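Local coordinates for protein putative Zn-dependent exopeptidase (Bacteroides vulgatus ATCC 8482, PDB 3GUX) that probably acts as a zinc-dependent aminopeptidase of the M28 family, removing residues from the N-terminal ends of peptides, at residues P22-D27 / L137-R142; L82-I87 / F158-Y163; R98-A103 / D154-D159; E215-R220 / D253-N258. All coordinates share one frame; numbering follows the deposited sequence. Where two conformers were deposited one is given.

Interaction 1: residues P22-D27 / L137-R142; sequences PEFDAD and LLEIAR
One face of the Phe24 ring carries the aliphatic stem of Glu139, whose CG lies 3.7 Å from the ring centroid in a CH-pi contact displaced toward CE2, while Ile140 CG1 meets the ring edge near its plane. The guanidinium of Arg142 has Asp25 CB and Glu139 OE1 at its edge. Glutamate suits this place because its methylenes can lie on an aromatic ring while its head turns aside: the chain bends at chi2 (60°), turning the head away from the ring toward Asp25 N and Arg142; the carboxylate plane is nearly perpendicular to the ring. There Asp25 N donates to Glu139 OE2 at 3.0 Å, from above the carboxylate plane. Arg142 grips the same carboxylate side-on, NE to OE1 at 2.8 Å and NH2 to OE2 at 2.9 Å, and Ser28 and Gln143 add further bonds, which probably offsets the cost of burying the charge. Asp25 turns its own carboxylate to Ser28 N, the N-cap arrangement that starts helix 26-37, so the N-cap and the residue before it dock that helix against helix 131-146 of the alpha/beta fold.

Interaction 2: residues L82-I87 / F158-Y163; sequences LKSRNI and FDSEDY
Leu82 and Tyr163 meet obliquely, the methyl CD2 of the leucine standing over the centre of the phenol ring, 3.8 Å from its centroid and 9° off the normal; a branched aliphatic tip suits a flat aromatic face. The other methyl of Leu82, CD1, rests on Ser160. Two residues along the strand, Ser84 and Ser160 point their hydroxyls at each other, OG to OG at 2.6 Å, small polar groups that fit a buried junction. Asp159 reaches across with CG anti to its backbone N (chi1 -160°), bringing OD2 2.7 Å from Arg85 N, which it meets with its anti lone pair. OD1 serves His49, so the two oxygens of one carboxylate tie the strand to a helix. Asn86 answers in the reverse sense: OD1 accepts from Asp159 N at 2.9 Å, with an N-H...O angle of 172°, while its ND2 is bonded to Gln70 and Gly181. An amide, donor and acceptor at once, is well matched to this bridging place. The contact thus fastens the chain just leaving strand 152-158 to the neighbouring strand 81-91, with strand 66-75 beyond it, helix 47-62 carrying His49, and helix 180-187 packing Leu180 against Leu82 and Ser160.

Interaction 3: residues R98-A103 / D154-D159; sequences RILLCA and DIVFFD
Arg98 and Asp154 form a two-pronged salt bridge, NE to OD2 at 2.7 Å and NH2 to OD1 at 2.8 Å. The arginine bends at chi3 (71°), which swings its guanidinium back onto the neighbouring strand; both oxygens lie close to the guanidinium plane, but the carboxylate is turned 36° from it. Tyr194 OH also bonds OD2, and NH1 is held by the carbonyls of Lys92 and Ser95, so arginine, with several N-H groups, suits a buried site rich in acceptors. An alanine at Arg98 would probably leave the buried carboxylate of Asp154 without its charge partner and open a gap at the start of the strand pair. On the sheet face that Asp154 shares, Leu100 carries CD1 to 3.5 Å from Val156 CG2. Cys102 holds SG between its backbone N and carbonyl carbon (chi1 55°), a position open to a single gamma atom; CB meets Phe158 CE2 at 3.6 Å, and SG makes an oblique sulfur-aromatic contact with that ring. The backbones pair as parallel strands, from Asp154 N to Ile99 O through to Phe158 N to Ala103 O. Leu101, Ala103, Ile155 and Phe157 face helix 131-146, which links the strands in a beta-alpha-beta crossover of the phosphorylase/hydrolase-like fold.

Interaction 4: residues E215-R220 / D253-N258; sequences EGYSAR and DHIYVN
His254 and Glu215 reach toward each other tip to tip: NE2 donates to OE1 at 2.8 Å, approaching from well above a carboxylate plane that stands 88° to the imidazole. The bond is somewhat bent, at 144°. Alongside, Tyr217 turns its ring edge toward the histidine face in an offset edge-to-face pair, centroids 5.6 Å apart. Ile255 CG1 sits over the centre of the tyrosine ring, 3.9 Å from its centroid, an aliphatic branch suited to an aromatic face. At the far end of that ring, the phenol OH donates to Asn258 OD1 at 2.8 Å, in the plane of the amide carbonyl and on a lone pair.

The second shell fixes the carboxylate. OE1 also accepts from Ser218 N at 2.7 Å and from Ser218 OG, and OE2 takes Tyr217 N and Thr250 N, so glutamate caps the turn entering helix 218-221 while engaging His254. An alanine at Glu215 would probably leave His254 NE2 and the N-H groups of that turn without their acceptor, and the imidazole less firmly held. His254 itself has CG between its backbone N and carbonyl carbon (chi1 68°), which directs the ring toward the turn. Strand 265-269 lies beside the pair, with Cys265 and Asp267 touching His254 and Asp267 N bonded to Ser218 OG, while helix 253-260 packs its Val257 against Trp185 of helix 180-187 and Phe158 of strand 152-158.

In the fold
From the N terminus, interaction 1 joins the start of helix 26-37 to helix 131-146, closing a loop of 109 residues. Interaction 2 opens within that span, on strand 81-91, and ends beyond it at 158-163, so the two cross. Interaction 3 opens there too, at 98-103, and crosses interaction 1 likewise; it opens inside the span of interaction 2 and ends on the same stretch, sharing Phe158 and Asp159. Leu137 and Ala141 of interaction 1 pack on Ile155, seating the helix on the sheet. Interaction 4 follows in series, closing a shorter loop between 215-220 and 253-258; Asp253 touches Phe158, bringing helix 253-260 to strand 152-158.

Interaction 1: residues P22-D27 / L137-R142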
loop_
_atom_site.group_PDB
_atom_site.type_symbol
_atom_site.label_atom_id
_atom_site.label_comp_id
_atom_site.label_asym_id
_atom_site.label_seq_id
_atom_site.Cartn_x
_atom_site.Cartn_y
_atom_site.Cartn_z
ATOM N N PRO A 22 -2.761 4.894 17.666
ATOM C CA PRO A 22 -1.679 4.199 18.354
ATOM C C PRO A 22 -0.375 4.482 17.659
ATOM O O PRO A 22 -0.375 4.907 16.492
ATOM C CB PRO A 22 -2.019 2.726 18.170
ATOM C CG PRO A 22 -3.480 2.710 17.964
ATOM C CD PRO A 22 -3.803 3.952 17.216
ATOM N N GLU A 23 0.723 4.240 18.352
ATOM C CA GLU A 23 2.039 4.526 17.801
ATOM C C GLU A 23 2.514 3.474 16.805
ATOM O O GLU A 23 2.566 2.266 17.114
ATOM C CB GLU A 23 3.066 4.658 18.933
ATOM C CG GLU A 23 2.812 5.813 19.842
ATOM C CD GLU A 23 2.962 7.180 19.175
ATOM O OE1 GLU A 23 3.821 7.338 18.283
ATOM O OE2 GLU A 23 2.243 8.112 19.585
ATOM N N PHE A 24 2.819 3.941 15.594
ATOM C CA PHE A 24 3.409 3.111 14.572
ATOM C C PHE A 24 4.833 2.856 15.022
ATOM O O PHE A 24 5.524 3.791 15.368
ATOM C CB PHE A 24 3.391 3.864 13.222
ATOM C CG PHE A 24 4.081 3.168 12.080
ATOM C CD1 PHE A 24 5.433 3.382 11.840
ATOM C CD2 PHE A 24 3.367 2.334 11.213
ATOM C CE1 PHE A 24 6.080 2.757 10.802
ATOM C CE2 PHE A 24 4.008 1.689 10.131
ATOM C CZ PHE A 24 5.365 1.908 9.934
ATOM N N ASP A 25 5.270 1.595 14.996
ATOM C CA ASP A 25 6.654 1.221 15.380
ATOM C C ASP A 25 7.521 1.109 14.146
ATOM O O ASP A 25 7.433 0.118 13.389
ATOM C CB ASP A 25 6.668 -0.082 16.180
ATOM C CG ASP A 25 7.970 -0.281 16.958
ATOM O OD1 ASP A 25 8.993 -0.597 16.347
ATOM O OD2 ASP A 25 7.958 -0.053 18.181
ATOM N N ALA A 26 8.325 2.144 13.914
ATOM C CA ALA A 26 9.202 2.186 12.747
ATOM C C ALA A 26 10.288 1.103 12.742
ATOM O O ALA A 26 10.689 0.672 11.626
ATOM C CB ALA A 26 9.811 3.579 12.574
ATOM N N ASP A 27 10.788 0.668 13.909
ATOM C CA ASP A 27 11.788 -0.415 13.907
ATOM C C ASP A 27 11.137 -1.743 13.495
ATOM O O ASP A 27 11.772 -2.569 12.863
ATOM C CB ASP A 27 12.507 -0.587 15.244
ATOM C CG ASP A 27 13.687 -1.526 15.130
ATOM O OD1 ASP A 27 14.523 -1.322 14.224
ATOM O OD2 ASP A 27 13.776 -2.476 15.927
ATOM N N LEU A 137 2.814 -1.264 5.698
ATOM C CA LEU A 137 1.467 -1.823 5.814
ATOM C C LEU A 137 1.366 -3.021 6.770
ATOM O O LEU A 137 0.333 -3.194 7.442
ATOM C CB LEU A 137 0.907 -2.148 4.417
ATOM C CG LEU A 137 0.599 -0.912 3.548
ATOM C CD1 LEU A 137 -0.028 -1.298 2.201
ATOM C CD2 LEU A 137 -0.304 0.093 4.287
ATOM N N LEU A 138 2.410 -3.848 6.827
ATOM C CA LEU A 138 2.435 -4.972 7.764
ATOM C C LEU A 138 2.415 -4.427 9.180
ATOM O O LEU A 138 1.675 -4.930 10.017
ATOM C CB LEU A 138 3.669 -5.859 7.570
ATOM C CG LEU A 138 3.711 -6.781 6.342
ATOM C CD1 LEU A 138 5.093 -7.408 6.161
ATOM C CD2 LEU A 138 2.648 -7.867 6.425
ATOM N N GLU A 139 3.212 -3.383 9.440
ATOM C CA GLU A 139 3.230 -2.769 10.767
ATOM C C GLU A 139 1.873 -2.143 11.059
ATOM O O GLU A 139 1.417 -2.224 12.182
ATOM C CB GLU A 139 4.367 -1.746 10.925
ATOM C CG GLU A 139 4.300 -0.907 12.191
ATOM C CD GLU A 139 4.352 -1.722 13.501
ATOM O OE1 GLU A 139 4.614 -2.954 13.503
ATOM O OE2 GLU A 139 4.137 -1.105 14.552
ATOM N N ILE A 140 1.223 -1.532 10.065
ATOM C CA ILE A 140 -0.152 -1.010 10.275
ATOM C C ILE A 140 -1.130 -2.169 10.601
ATOM O O ILE A 140 -1.967 -2.039 11.492
ATOM C CB ILE A 140 -0.623 -0.135 9.110
ATOM C CG1 ILE A 140 0.192 1.163 9.087
ATOM C CG2 ILE A 140 -2.136 0.183 9.220
ATOM C CD1 ILE A 140 0.005 2.002 7.878
ATOM N N ALA A 141 -0.961 -3.306 9.930
ATOM C CA ALA A 141 -1.765 -4.509 10.186
ATOM C C ALA A 141 -1.651 -4.953 11.651
ATOM O O ALA A 141 -2.655 -5.198 12.325
ATOM C CB ALA A 141 -1.344 -5.660 9.248
ATOM N N ARG A 142 -0.413 -5.029 12.127
ATOM C CA ARG A 142 -0.121 -5.442 13.479
ATOM C C ARG A 142 -0.811 -4.517 14.495
ATOM O O ARG A 142 -1.336 -4.983 15.501
ATOM C CB ARG A 142 1.400 -5.470 13.682
ATOM C CG ARG A 142 1.826 -6.054 15.049
ATOM C CD ARG A 142 3.340 -6.103 15.233
ATOM N NE ARG A 142 3.929 -4.782 15.474
ATOM C CZ ARG A 142 4.011 -4.176 16.654
ATOM N NH1 ARG A 142 3.516 -4.738 17.760
ATOM N NH2 ARG A 142 4.567 -2.965 16.747
#

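Interaction 2: residues L82-I87 / F158-Y163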
loop_
_atom_site.group_PDB
_atom_site.type_symbol
_atom_site.label_atom_id
_atom_site.label_comp_id
_atom_site.label_asym_id
_atom_site.label_seq_id
_atom_site.Cartn_x
_atom_site.Cartn_y
_atom_site.Cartn_z
ATOM N N LEU A 82 3.411 -14.861 -15.989
ATOM C CA LEU A 82 3.782 -14.617 -14.595
ATOM C C LEU A 82 2.804 -15.356 -13.689
ATOM O O LEU A 82 1.589 -15.177 -13.795
ATOM C CB LEU A 82 3.729 -13.128 -14.264
ATOM C CG LEU A 82 4.542 -12.193 -15.185
ATOM C CD1 LEU A 82 4.326 -10.736 -14.747
ATOM C CD2 LEU A 82 6.015 -12.544 -15.237
ATOM N N LYS A 83 3.334 -16.256 -12.876
ATOM C CA LYS A 83 2.561 -17.027 -11.915
ATOM C C LYS A 83 2.372 -16.060 -10.748
ATOM O O LYS A 83 3.105 -16.064 -9.755
ATOM C CB LYS A 83 3.295 -18.288 -11.527
ATOM C CG LYS A 83 3.558 -19.253 -12.715
ATOM C CD LYS A 83 2.290 -19.782 -13.411
ATOM C CE LYS A 83 1.343 -20.561 -12.490
ATOM N NZ LYS A 83 0.230 -21.247 -13.238
ATOM N N SER A 84 1.373 -15.208 -10.926
ATOM C CA SER A 84 1.117 -14.057 -10.072
ATOM C C SER A 84 0.295 -14.387 -8.827
ATOM O O SER A 84 -0.452 -15.364 -8.768
ATOM C CB SER A 84 0.449 -12.982 -10.963
ATOM O OG SER A 84 0.633 -11.654 -10.502
ATOM N N ARG A 85 0.494 -13.605 -7.774
ATOM C CA ARG A 85 -0.256 -13.788 -6.544
ATOM C C ARG A 85 -0.537 -12.478 -5.819
ATOM O O ARG A 85 0.331 -11.980 -5.100
ATOM C CB ARG A 85 0.513 -14.712 -5.612
ATOM C CG ARG A 85 -0.251 -14.990 -4.329
ATOM C CD ARG A 85 0.561 -15.697 -3.313
ATOM N NE ARG A 85 -0.275 -15.929 -2.137
ATOM C CZ ARG A 85 0.088 -16.636 -1.079
ATOM N NH1 ARG A 85 1.307 -17.192 -1.036
ATOM N NH2 ARG A 85 -0.780 -16.796 -0.064
ATOM N N ASN A 86 -1.738 -11.923 -6.007
ATOM C CA ASN A 86 -2.150 -10.739 -5.243
ATOM C C ASN A 86 -2.549 -11.241 -3.851
ATOM O O ASN A 86 -3.263 -12.224 -3.746
ATOM C CB ASN A 86 -3.350 -10.028 -5.874
ATOM C CG ASN A 86 -3.012 -9.259 -7.124
ATOM O OD1 ASN A 86 -1.889 -8.797 -7.310
ATOM N ND2 ASN A 86 -4.010 -9.097 -8.001
ATOM N N ILE A 87 -2.153 -10.536 -2.790
ATOM C CA ILE A 87 -2.414 -10.960 -1.391
ATOM C C ILE A 87 -3.266 -9.905 -0.688
ATOM O O ILE A 87 -2.889 -8.751 -0.664
ATOM C CB ILE A 87 -1.086 -11.159 -0.627
ATOM C CG1 ILE A 87 -0.163 -12.112 -1.405
ATOM C CG2 ILE A 87 -1.341 -11.675 0.805
ATOM C CD1 ILE A 87 1.220 -12.279 -0.843
ATOM N N PHE A 158 -0.226 -5.938 -4.204
ATOM C CA PHE A 158 -0.300 -6.211 -5.621
ATOM C C PHE A 158 0.972 -6.851 -6.131
ATOM O O PHE A 158 2.053 -6.425 -5.767
ATOM C CB PHE A 158 -0.491 -4.922 -6.429
ATOM C CG PHE A 158 -1.772 -4.214 -6.146
ATOM C CD1 PHE A 158 -2.980 -4.869 -6.301
ATOM C CD2 PHE A 158 -1.769 -2.882 -5.785
ATOM C CE1 PHE A 158 -4.165 -4.225 -6.083
ATOM C CE2 PHE A 158 -2.954 -2.230 -5.543
ATOM C CZ PHE A 158 -4.154 -2.897 -5.684
ATOM N N ASP A 159 0.827 -7.861 -6.982
ATOM C CA ASP A 159 1.954 -8.502 -7.616
ATOM C C ASP A 159 2.121 -7.965 -9.040
ATOM O O ASP A 159 1.326 -7.155 -9.502
ATOM C CB ASP A 159 1.689 -10.014 -7.638
ATOM C CG ASP A 159 2.930 -10.856 -7.820
ATOM O OD1 ASP A 159 4.072 -10.333 -7.914
ATOM O OD2 ASP A 159 2.747 -12.093 -7.855
ATOM N N SER A 160 3.214 -8.347 -9.694
ATOM C CA SER A 160 3.433 -8.097 -11.130
ATOM C C SER A 160 3.319 -6.648 -11.569
ATOM O O SER A 160 2.759 -6.294 -12.599
ATOM C CB SER A 160 2.470 -8.999 -11.912
ATOM O OG SER A 160 2.677 -10.342 -11.480
ATOM N N GLU A 161 3.907 -5.792 -10.772
ATOM C CA GLU A 161 3.736 -4.383 -10.973
ATOM C C GLU A 161 4.833 -3.823 -11.839
ATOM O O GLU A 161 4.585 -2.966 -12.687
ATOM C CB GLU A 161 3.659 -3.735 -9.567
ATOM C CG GLU A 161 3.175 -2.274 -9.484
ATOM C CD GLU A 161 4.286 -1.323 -9.772
ATOM O OE1 GLU A 161 5.507 -1.752 -9.763
ATOM O OE2 GLU A 161 3.939 -0.147 -9.985
ATOM N N ASP A 162 6.010 -4.405 -11.719
ATOM C CA ASP A 162 7.240 -3.812 -12.225
ATOM C C ASP A 162 7.965 -4.626 -13.275
ATOM O O ASP A 162 9.193 -4.615 -13.319
ATOM C CB ASP A 162 8.135 -3.666 -10.969
ATOM C CG ASP A 162 8.943 -2.396 -10.952
ATOM O OD1 ASP A 162 8.992 -1.670 -11.973
ATOM O OD2 ASP A 162 9.516 -2.122 -9.869
ATOM N N TYR A 163 7.217 -5.310 -14.132
ATOM C CA TYR A 163 7.806 -6.209 -15.090
ATOM C C TYR A 163 7.507 -5.650 -16.446
ATOM O O TYR A 163 8.216 -5.996 -17.377
ATOM C CB TYR A 163 7.186 -7.611 -14.932
ATOM C CG TYR A 163 7.970 -8.812 -15.446
ATOM C CD1 TYR A 163 7.969 -9.169 -16.781
ATOM C CD2 TYR A 163 8.677 -9.626 -14.566
ATOM C CE1 TYR A 163 8.665 -10.330 -17.244
ATOM C CE2 TYR A 163 9.389 -10.734 -15.005
ATOM C CZ TYR A 163 9.384 -11.096 -16.329
ATOM O OH TYR A 163 10.098 -12.228 -16.694
#

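Interaction 3: residues R98-A103 / D154-D159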
loop_
_atom_site.group_PDB
_atom_site.type_symbol
_atom_site.label_atom_id
_atom_site.label_comp_id
_atom_site.label_asym_id
_atom_site.label_seq_id
_atom_site.Cartn_x
_atom_site.Cartn_y
_atom_site.Cartn_z
ATOM N N ARG A 98 -15.231 1.327 4.446
ATOM C CA ARG A 98 -13.810 0.865 4.447
ATOM C C ARG A 98 -12.790 1.809 3.807
ATOM O O ARG A 98 -13.136 2.640 2.966
ATOM C CB ARG A 98 -13.676 -0.468 3.697
ATOM C CG ARG A 98 -14.786 -1.462 3.922
ATOM C CD ARG A 98 -14.570 -2.744 3.169
ATOM N NE ARG A 98 -13.485 -3.561 3.695
ATOM C CZ ARG A 98 -13.536 -4.260 4.833
ATOM N NH1 ARG A 98 -14.607 -4.236 5.627
ATOM N NH2 ARG A 98 -12.480 -4.980 5.204
ATOM N N ILE A 99 -11.526 1.663 4.217
ATOM C CA ILE A 99 -10.404 2.372 3.595
ATOM C C ILE A 99 -9.472 1.313 3.000
ATOM O O ILE A 99 -9.178 0.297 3.632
ATOM C CB ILE A 99 -9.601 3.282 4.541
ATOM C CG1 ILE A 99 -10.499 4.315 5.234
ATOM C CG2 ILE A 99 -8.448 3.958 3.743
ATOM C CD1 ILE A 99 -11.296 5.230 4.292
ATOM N N LEU A 100 -9.053 1.517 1.757
ATOM C CA LEU A 100 -8.114 0.587 1.116
ATOM C C LEU A 100 -6.701 1.073 1.330
ATOM O O LEU A 100 -6.438 2.243 1.147
ATOM C CB LEU A 100 -8.371 0.479 -0.391
ATOM C CG LEU A 100 -7.350 -0.305 -1.230
ATOM C CD1 LEU A 100 -7.154 -1.727 -0.730
ATOM C CD2 LEU A 100 -7.812 -0.295 -2.631
ATOM N N LEU A 101 -5.802 0.172 1.711
ATOM C CA LEU A 101 -4.395 0.477 1.839
ATOM C C LEU A 101 -3.665 -0.524 0.956
ATOM O O LEU A 101 -3.894 -1.716 1.087
ATOM C CB LEU A 101 -3.887 0.330 3.270
ATOM C CG LEU A 101 -4.513 1.212 4.352
ATOM C CD1 LEU A 101 -3.809 0.953 5.683
ATOM C CD2 LEU A 101 -4.438 2.691 3.977
ATOM N N CYS A 102 -2.771 -0.057 0.095
ATOM C CA CYS A 102 -2.078 -0.961 -0.819
ATOM C C CYS A 102 -0.648 -0.564 -1.167
ATOM O O CYS A 102 -0.192 0.565 -0.921
ATOM C CB CYS A 102 -2.921 -1.112 -2.080
ATOM S SG CYS A 102 -3.338 0.430 -2.882
ATOM N N ALA A 103 0.045 -1.548 -1.759
ATOM C CA ALA A 103 1.449 -1.488 -2.131
ATOM C C ALA A 103 1.714 -2.678 -3.049
ATOM O O ALA A 103 0.965 -3.654 -3.007
ATOM C CB ALA A 103 2.329 -1.599 -0.901
ATOM N N ASP A 154 -8.660 -2.667 4.486
ATOM C CA ASP A 154 -8.148 -3.693 3.593
ATOM C C ASP A 154 -6.707 -3.366 3.260
ATOM O O ASP A 154 -6.410 -2.244 2.839
ATOM C CB ASP A 154 -8.938 -3.744 2.295
ATOM C CG ASP A 154 -10.362 -4.099 2.525
ATOM O OD1 ASP A 154 -10.639 -5.180 3.089
ATOM O OD2 ASP A 154 -11.221 -3.276 2.179
ATOM N N ILE A 155 -5.827 -4.350 3.469
ATOM C CA ILE A 155 -4.420 -4.277 3.112
ATOM C C ILE A 155 -4.285 -5.183 1.861
ATOM O O ILE A 155 -4.569 -6.374 1.938
ATOM C CB ILE A 155 -3.521 -4.706 4.283
ATOM C CG1 ILE A 155 -3.623 -3.669 5.407
ATOM C CG2 ILE A 155 -2.085 -4.856 3.838
ATOM C CD1 ILE A 155 -2.707 -3.917 6.604
ATOM N N VAL A 156 -3.913 -4.615 0.715
ATOM C CA VAL A 156 -3.738 -5.394 -0.501
ATOM C C VAL A 156 -2.323 -5.245 -1.062
ATOM O O VAL A 156 -1.859 -4.120 -1.288
ATOM C CB VAL A 156 -4.724 -4.956 -1.577
ATOM C CG1 VAL A 156 -4.529 -5.780 -2.858
ATOM C CG2 VAL A 156 -6.128 -5.093 -1.063
ATOM N N PHE A 157 -1.619 -6.367 -1.210
ATOM C CA PHE A 157 -0.312 -6.364 -1.827
ATOM C C PHE A 157 -0.480 -6.848 -3.266
ATOM O O PHE A 157 -0.832 -8.013 -3.516
ATOM C CB PHE A 157 0.698 -7.229 -1.083
ATOM C CG PHE A 157 0.802 -6.944 0.403
ATOM C CD1 PHE A 157 0.876 -5.641 0.894
ATOM C CD2 PHE A 157 0.944 -7.994 1.305
ATOM C CE1 PHE A 157 1.018 -5.395 2.267
ATOM C CE2 PHE A 157 1.065 -7.753 2.687
ATOM C CZ PHE A 157 1.106 -6.453 3.164
ATOM N N PHE A 158 -0.226 -5.938 -4.204
ATOM C CA PHE A 158 -0.300 -6.211 -5.621
ATOM C C PHE A 158 0.972 -6.851 -6.131
ATOM O O PHE A 158 2.053 -6.425 -5.767
ATOM C CB PHE A 158 -0.491 -4.922 -6.429
ATOM C CG PHE A 158 -1.772 -4.214 -6.146
ATOM C CD1 PHE A 158 -2.980 -4.869 -6.301
ATOM C CD2 PHE A 158 -1.769 -2.882 -5.785
ATOM C CE1 PHE A 158 -4.165 -4.225 -6.083
ATOM C CE2 PHE A 158 -2.954 -2.230 -5.543
ATOM C CZ PHE A 158 -4.154 -2.897 -5.684
ATOM N N ASP A 159 0.827 -7.861 -6.982
ATOM C CA ASP A 159 1.954 -8.502 -7.616
ATOM C C ASP A 159 2.121 -7.965 -9.040
ATOM O O ASP A 159 1.326 -7.155 -9.502
ATOM C CB ASP A 159 1.689 -10.014 -7.638
ATOM C CG ASP A 159 2.930 -10.856 -7.820
ATOM O OD1 ASP A 159 4.072 -10.333 -7.914
ATOM O OD2 ASP A 159 2.747 -12.093 -7.855
#

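Interaction 4: residues E215-R220 / D253-N258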
loop_
_atom_site.group_PDB
_atom_site.type_symbol
_atom_site.label_atom_id
_atom_site.label_comp_id
_atom_site.label_asym_id
_atom_site.label_seq_id
_atom_site.Cartn_x
_atom_site.Cartn_y
_atom_site.Cartn_z
ATOM N N GLU A 215 1.029 13.922 -5.947
ATOM C CA GLU A 215 1.240 13.180 -7.183
ATOM C C GLU A 215 0.142 13.553 -8.165
ATOM O O GLU A 215 -1.043 13.680 -7.773
ATOM C CB GLU A 215 1.296 11.680 -6.888
ATOM C CG GLU A 215 1.618 10.804 -8.099
ATOM C CD GLU A 215 0.394 10.521 -8.960
ATOM O OE1 GLU A 215 -0.708 10.331 -8.404
ATOM O OE2 GLU A 215 0.528 10.476 -10.192
ATOM N N GLY A 216 0.542 13.736 -9.430
ATOM C CA GLY A 216 -0.357 14.240 -10.474
ATOM C C GLY A 216 -1.711 13.575 -10.640
ATOM O O GLY A 216 -2.734 14.265 -10.650
ATOM N N TYR A 217 -1.730 12.253 -10.822
ATOM C CA TYR A 217 -2.996 11.529 -11.002
ATOM C C TYR A 217 -3.857 11.624 -9.732
ATOM O O TYR A 217 -5.063 11.961 -9.812
ATOM C CB TYR A 217 -2.767 10.083 -11.444
ATOM C CG TYR A 217 -4.035 9.378 -11.843
ATOM C CD1 TYR A 217 -4.499 9.417 -13.155
ATOM C CD2 TYR A 217 -4.778 8.672 -10.904
ATOM C CE1 TYR A 217 -5.705 8.781 -13.515
ATOM C CE2 TYR A 217 -5.955 8.034 -11.237
ATOM C CZ TYR A 217 -6.405 8.069 -12.541
ATOM O OH TYR A 217 -7.582 7.425 -12.819
ATOM N N SER A 218 -3.238 11.388 -8.578
ATOM C CA SER A 218 -3.925 11.512 -7.292
ATOM C C SER A 218 -4.577 12.912 -7.118
ATOM O O SER A 218 -5.695 13.009 -6.641
ATOM C CB SER A 218 -2.971 11.245 -6.115
ATOM O OG SER A 218 -2.351 9.931 -6.158
ATOM N N ALA A 219 -3.870 13.959 -7.553
ATOM C CA ALA A 219 -4.297 15.347 -7.432
ATOM C C ALA A 219 -5.429 15.731 -8.371
ATOM O O ALA A 219 -5.988 16.814 -8.227
ATOM C CB ALA A 219 -3.105 16.261 -7.660
ATOM N N ARG A 220 -5.740 14.923 -9.389
ATOM C CA ARG A 220 -6.921 15.213 -10.215
ATOM C C ARG A 220 -8.059 14.205 -9.999
ATOM O O ARG A 220 -9.168 14.449 -10.408
ATOM C CB ARG A 220 -6.557 15.352 -11.690
ATOM C CG ARG A 220 -6.159 14.136 -12.394
ATOM C CD ARG A 220 -5.931 14.486 -13.856
ATOM N NE ARG A 220 -5.573 13.267 -14.572
ATOM C CZ ARG A 220 -6.436 12.424 -15.141
ATOM N NH1 ARG A 220 -7.752 12.635 -15.125
ATOM N NH2 ARG A 220 -5.972 11.344 -15.750
ATOM N N ASP A 253 -0.169 1.725 -9.343
ATOM C CA ASP A 253 -1.349 0.902 -9.095
ATOM C C ASP A 253 -2.637 1.701 -8.828
ATOM O O ASP A 253 -3.737 1.239 -9.160
ATOM C CB ASP A 253 -1.065 -0.058 -7.925
ATOM C CG ASP A 253 -0.007 -1.139 -8.251
ATOM O OD1 ASP A 253 -0.093 -1.780 -9.319
ATOM O OD2 ASP A 253 0.881 -1.392 -7.390
ATOM N N HIS A 254 -2.491 2.894 -8.238
ATOM C CA HIS A 254 -3.631 3.743 -7.901
ATOM C C HIS A 254 -4.435 4.163 -9.136
ATOM O O HIS A 254 -5.630 4.382 -9.012
ATOM C CB HIS A 254 -3.174 4.957 -7.105
ATOM C CG HIS A 254 -2.355 5.934 -7.877
ATOM N ND1 HIS A 254 -1.230 5.576 -8.590
ATOM C CD2 HIS A 254 -2.457 7.273 -7.989
ATOM C CE1 HIS A 254 -0.701 6.655 -9.141
ATOM N NE2 HIS A 254 -1.424 7.699 -8.783
ATOM N N ILE A 255 -3.782 4.281 -10.299
ATOM C CA ILE A 255 -4.473 4.596 -11.546
ATOM C C ILE A 255 -5.505 3.534 -11.844
ATOM O O ILE A 255 -6.634 3.855 -12.180
ATOM C CB ILE A 255 -3.507 4.717 -12.754
ATOM C CG1 ILE A 255 -2.596 5.941 -12.584
ATOM C CG2 ILE A 255 -4.290 4.811 -14.080
ATOM C CD1 ILE A 255 -1.783 6.275 -13.838
ATOM N N TYR A 256 -5.122 2.267 -11.713
ATOM C CA TYR A 256 -6.056 1.164 -12.012
ATOM C C TYR A 256 -7.131 1.025 -10.924
ATOM O O TYR A 256 -8.326 1.095 -11.247
ATOM C CB TYR A 256 -5.271 -0.100 -12.326
ATOM C CG TYR A 256 -4.418 0.181 -13.541
ATOM C CD1 TYR A 256 -4.998 0.329 -14.794
ATOM C CD2 TYR A 256 -3.066 0.404 -13.427
ATOM C CE1 TYR A 256 -4.227 0.628 -15.911
ATOM C CE2 TYR A 256 -2.295 0.717 -14.528
ATOM C CZ TYR A 256 -2.863 0.807 -15.763
ATOM O OH TYR A 256 -2.082 1.111 -16.867
ATOM N N VAL A 257 -6.731 0.915 -9.650
ATOM C CA VAL A 257 -7.700 0.923 -8.515
ATOM C C VAL A 257 -8.841 1.886 -8.771
ATOM O O VAL A 257 -10.034 1.519 -8.717
ATOM C CB VAL A 257 -7.000 1.294 -7.160
ATOM C CG1 VAL A 257 -7.979 1.861 -6.195
ATOM C CG2 VAL A 257 -6.284 0.078 -6.570
ATOM N N ASN A 258 -8.478 3.124 -9.086
ATOM C CA ASN A 258 -9.471 4.143 -9.396
ATOM C C ASN A 258 -10.352 3.864 -10.641
ATOM O O ASN A 258 -11.509 4.309 -10.710
ATOM C CB ASN A 258 -8.748 5.488 -9.560
ATOM C CG ASN A 258 -9.674 6.628 -9.842
ATOM O OD1 ASN A 258 -9.472 7.397 -10.795
ATOM N ND2 ASN A 258 -10.744 6.734 -9.055
#